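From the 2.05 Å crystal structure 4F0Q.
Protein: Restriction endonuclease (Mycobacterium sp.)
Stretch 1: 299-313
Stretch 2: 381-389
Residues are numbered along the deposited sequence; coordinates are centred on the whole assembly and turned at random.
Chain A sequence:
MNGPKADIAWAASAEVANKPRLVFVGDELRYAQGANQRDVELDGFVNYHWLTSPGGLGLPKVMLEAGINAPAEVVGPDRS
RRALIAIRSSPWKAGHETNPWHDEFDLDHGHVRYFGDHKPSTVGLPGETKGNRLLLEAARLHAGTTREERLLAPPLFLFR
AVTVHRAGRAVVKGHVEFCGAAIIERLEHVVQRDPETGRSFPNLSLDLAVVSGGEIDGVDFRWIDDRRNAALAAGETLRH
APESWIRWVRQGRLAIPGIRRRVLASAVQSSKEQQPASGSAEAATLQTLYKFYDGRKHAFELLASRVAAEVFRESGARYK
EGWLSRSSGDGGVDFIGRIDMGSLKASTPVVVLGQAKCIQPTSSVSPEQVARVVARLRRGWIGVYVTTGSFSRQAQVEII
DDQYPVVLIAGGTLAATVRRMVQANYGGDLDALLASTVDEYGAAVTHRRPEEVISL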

# COMPACT_ATOMS: atom_id res chain seq x y z
N ALA A 299 17.69 -4.77 -19.67
CA ALA A 299 16.64 -4.60 -20.66
C ALA A 299 15.40 -5.33 -20.16
O ALA A 299 14.27 -4.85 -20.30
CB ALA A 299 17.08 -5.15 -22.00
N PHE A 300 15.62 -6.50 -19.56
CA PHE A 300 14.54 -7.25 -18.94
C PHE A 300 14.02 -6.51 -17.72
O PHE A 300 12.85 -6.65 -17.36
CB PHE A 300 15.00 -8.65 -18.55
CG PHE A 300 13.93 -9.49 -17.92
CD1 PHE A 300 12.95 -10.08 -18.70
CD2 PHE A 300 13.89 -9.68 -16.55
CE1 PHE A 300 11.95 -10.85 -18.12
CE2 PHE A 300 12.90 -10.45 -15.96
CZ PHE A 300 11.93 -11.03 -16.75
N GLU A 301 14.88 -5.73 -17.08
CA GLU A 301 14.44 -4.88 -15.97
C GLU A 301 13.49 -3.79 -16.46
O GLU A 301 12.46 -3.52 -15.83
CB GLU A 301 15.64 -4.27 -15.24
CG GLU A 301 16.50 -5.29 -14.51
CD GLU A 301 17.72 -4.67 -13.85
OE1 GLU A 301 18.01 -3.48 -14.13
OE2 GLU A 301 18.39 -5.36 -13.06
N LEU A 302 13.82 -3.17 -17.59
CA LEU A 302 12.96 -2.15 -18.19
C LEU A 302 11.62 -2.75 -18.62
O LEU A 302 10.54 -2.20 -18.33
CB LEU A 302 13.65 -1.49 -19.38
CG LEU A 302 12.88 -0.36 -20.07
CD1 LEU A 302 12.59 0.76 -19.10
CD2 LEU A 302 13.65 0.16 -21.28
N LEU A 303 11.70 -3.88 -19.32
CA LEU A 303 10.50 -4.60 -19.73
C LEU A 303 9.64 -4.94 -18.52
O LEU A 303 8.42 -4.83 -18.58
CB LEU A 303 10.87 -5.89 -20.47
CG LEU A 303 9.67 -6.77 -20.83
CD1 LEU A 303 8.77 -6.09 -21.85
CD2 LEU A 303 10.10 -8.14 -21.31
N ALA A 304 10.28 -5.34 -17.43
CA ALA A 304 9.57 -5.70 -16.21
C ALA A 304 8.92 -4.48 -15.57
O ALA A 304 7.86 -4.58 -14.96
CB ALA A 304 10.50 -6.37 -15.22
N SER A 305 9.56 -3.32 -15.71
CA SER A 305 8.97 -2.08 -15.21
C SER A 305 7.71 -1.74 -15.99
O SER A 305 6.67 -1.40 -15.41
CB SER A 305 9.98 -0.93 -15.28
OG SER A 305 10.35 -0.66 -16.62
N ARG A 306 7.80 -1.83 -17.32
CA ARG A 306 6.64 -1.56 -18.16
C ARG A 306 5.49 -2.54 -17.90
O ARG A 306 4.32 -2.14 -17.81
CB ARG A 306 7.03 -1.57 -19.64
CG ARG A 306 7.96 -0.44 -20.04
CD ARG A 306 8.22 -0.43 -21.53
NE ARG A 306 9.10 0.67 -21.92
CZ ARG A 306 9.47 0.92 -23.17
NH1 ARG A 306 9.05 0.14 -24.16
NH2 ARG A 306 10.27 1.94 -23.44
N VAL A 307 5.83 -3.82 -17.79
CA VAL A 307 4.86 -4.87 -17.52
C VAL A 307 4.20 -4.66 -16.16
O VAL A 307 2.99 -4.84 -16.02
CB VAL A 307 5.51 -6.27 -17.57
CG1 VAL A 307 4.60 -7.33 -16.97
CG2 VAL A 307 5.87 -6.63 -19.01
N ALA A 308 4.99 -4.28 -15.17
CA ALA A 308 4.46 -3.98 -13.84
C ALA A 308 3.48 -2.82 -13.92
O ALA A 308 2.39 -2.88 -13.35
CB ALA A 308 5.59 -3.65 -12.88
N ALA A 309 3.87 -1.77 -14.64
CA ALA A 309 3.00 -0.61 -14.85
C ALA A 309 1.67 -1.03 -15.47
O ALA A 309 0.60 -0.59 -15.03
CB ALA A 309 3.69 0.42 -15.73
N GLU A 310 1.74 -1.89 -16.48
CA GLU A 310 0.54 -2.38 -17.16
C GLU A 310 -0.36 -3.19 -16.23
O GLU A 310 -1.58 -2.99 -16.19
CB GLU A 310 0.92 -3.21 -18.39
CG GLU A 310 -0.27 -3.73 -19.18
CD GLU A 310 -1.06 -2.63 -19.85
OE1 GLU A 310 -0.48 -1.56 -20.13
OE2 GLU A 310 -2.27 -2.83 -20.10
N VAL A 311 0.25 -4.10 -15.48
CA VAL A 311 -0.47 -4.95 -14.53
C VAL A 311 -1.18 -4.10 -13.48
O VAL A 311 -2.32 -4.37 -13.12
CB VAL A 311 0.47 -5.96 -13.85
CG1 VAL A 311 -0.21 -6.64 -12.68
CG2 VAL A 311 0.95 -7.00 -14.86
N PHE A 312 -0.49 -3.08 -12.98
CA PHE A 312 -1.09 -2.18 -12.01
C PHE A 312 -2.23 -1.34 -12.60
O PHE A 312 -3.27 -1.19 -11.96
CB PHE A 312 -0.04 -1.28 -11.35
CG PHE A 312 0.75 -1.97 -10.28
CD1 PHE A 312 0.13 -2.44 -9.13
CD2 PHE A 312 2.12 -2.14 -10.41
CE1 PHE A 312 0.85 -3.07 -8.14
CE2 PHE A 312 2.85 -2.78 -9.42
CZ PHE A 312 2.21 -3.24 -8.28
N ARG A 313 -2.04 -0.82 -13.80
CA ARG A 313 -3.10 -0.03 -14.43
C ARG A 313 -4.31 -0.89 -14.79
O ARG A 313 -5.42 -0.38 -14.93
CB ARG A 313 -2.59 0.70 -15.67
CG ARG A 313 -2.85 -0.01 -17.00
CD ARG A 313 -2.84 0.97 -18.15
NE ARG A 313 -2.82 0.30 -19.45
CZ ARG A 313 -3.90 0.02 -20.17
NH1 ARG A 313 -5.10 0.34 -19.73
NH2 ARG A 313 -3.77 -0.57 -21.35
N TRP A 381 4.97 1.23 1.35
CA TRP A 381 5.66 0.74 0.17
C TRP A 381 5.11 -0.63 -0.22
O TRP A 381 4.73 -1.42 0.64
CB TRP A 381 7.16 0.62 0.42
CG TRP A 381 7.88 1.93 0.51
CD1 TRP A 381 7.32 3.17 0.62
CD2 TRP A 381 9.30 2.13 0.48
NE1 TRP A 381 8.30 4.13 0.68
CE2 TRP A 381 9.53 3.52 0.59
CE3 TRP A 381 10.40 1.27 0.38
CZ2 TRP A 381 10.81 4.07 0.60
CZ3 TRP A 381 11.67 1.82 0.39
CH2 TRP A 381 11.86 3.20 0.49
N ILE A 382 5.07 -0.90 -1.52
CA ILE A 382 4.72 -2.23 -2.00
C ILE A 382 5.80 -2.73 -2.94
O ILE A 382 6.61 -1.95 -3.44
CB ILE A 382 3.36 -2.25 -2.74
CG1 ILE A 382 3.44 -1.44 -4.03
CG2 ILE A 382 2.25 -1.74 -1.83
CD1 ILE A 382 2.27 -1.64 -4.95
N GLY A 383 5.83 -4.04 -3.18
CA GLY A 383 6.83 -4.62 -4.05
C GLY A 383 6.21 -5.30 -5.26
O GLY A 383 5.00 -5.49 -5.32
N VAL A 384 7.05 -5.65 -6.23
CA VAL A 384 6.61 -6.41 -7.38
C VAL A 384 7.76 -7.24 -7.95
O VAL A 384 8.85 -6.72 -8.21
CB VAL A 384 5.98 -5.51 -8.47
CG1 VAL A 384 6.89 -4.34 -8.81
CG2 VAL A 384 5.64 -6.32 -9.72
N TYR A 385 7.52 -8.54 -8.14
CA TYR A 385 8.56 -9.44 -8.61
C TYR A 385 8.17 -10.05 -9.96
O TYR A 385 7.23 -10.84 -10.05
CB TYR A 385 8.82 -10.54 -7.58
CG TYR A 385 10.23 -11.11 -7.61
CD1 TYR A 385 10.82 -11.51 -8.80
CD2 TYR A 385 10.96 -11.24 -6.43
CE1 TYR A 385 12.10 -12.03 -8.82
CE2 TYR A 385 12.24 -11.75 -6.44
CZ TYR A 385 12.81 -12.15 -7.64
OH TYR A 385 14.08 -12.66 -7.65
N VAL A 386 8.91 -9.67 -11.00
CA VAL A 386 8.66 -10.16 -12.35
C VAL A 386 9.70 -11.20 -12.76
O VAL A 386 10.91 -10.94 -12.72
CB VAL A 386 8.66 -9.01 -13.37
CG1 VAL A 386 8.37 -9.54 -14.77
CG2 VAL A 386 7.65 -7.95 -12.98
N THR A 387 9.23 -12.38 -13.14
CA THR A 387 10.12 -13.46 -13.54
C THR A 387 9.52 -14.28 -14.68
O THR A 387 8.30 -14.34 -14.83
CB THR A 387 10.47 -14.38 -12.35
OG1 THR A 387 11.31 -15.45 -12.79
CG2 THR A 387 9.20 -14.96 -11.73
N THR A 388 10.38 -14.89 -15.48
CA THR A 388 9.94 -15.74 -16.58
C THR A 388 9.55 -17.13 -16.07
O THR A 388 8.85 -17.88 -16.76
CB THR A 388 11.04 -15.89 -17.65
OG1 THR A 388 12.26 -16.30 -17.03
CG2 THR A 388 11.27 -14.56 -18.36
N GLY A 389 10.00 -17.46 -14.87
CA GLY A 389 9.69 -18.75 -14.27
C GLY A 389 8.55 -18.66 -13.28
O GLY A 389 7.60 -17.90 -13.48

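The contact between helix 299-313 and the strand through 382-386 is apolar: no hydrogen bond or salt bridge crosses it, and about 380 Å² of surface is buried, both sides summed. The axes come within 9.0 Å, with 123° between their N-to-C directions, so the helix runs obliquely against the strand.

Periodicity selects the contacting side chains. On the helix, Phe 300, Ala 304, Ala 308 and Phe 312 recur every four residues with CA-to-CB toward the strand; on the strand, alternation turns Ile 382, Val 384 and Val 386 toward the helix, in reverse order.

The close central packing rests on alanine. Ala 304 CB lies 3.7 Å from Val 386 CB, where the two CA atoms are 6.0 Å apart, and Ala 308 CB lies 4.1 Å from Val 384 CG2, with CA atoms 7.2 Å apart. Methyl groups fill these short gaps, while the branched valines, buried like the alanines, offer apolar surfaces from the extended backbone.

Aromatic rings extend the contact beyond the alanines. Phe 312, with chi1 in m, brings CZ to 3.7 Å from Ile 382 CD1 and CE2 to 4.3 Å from Val 384 CB, spanning two strand side chains. Phe 300, with chi1 in t, reaches the other end: its CZ is 4.3 Å from Val 386 CG1, its CE1 is 3.8 Å from Thr 388 CG2, and its edge meets the backbone, CE2 lying 3.8 Å from Val 386 O.

No polar interaction joins the two stretches; Arg 306 and Thr 387 bond elsewhere in the structure. Within the helix, backbone bonds such as Ala 308 N to Ala 304 O, 2.9 Å, run from Leu 303 N to Arg 313 N. Arg 313 NH2 forms a salt bridge with Glu 310 OE2 at 3.0 Å, and Gly 389 N donates to Thr 387 OG1 at 3.2 Å, with Thr 387 CB pointing away from the helix.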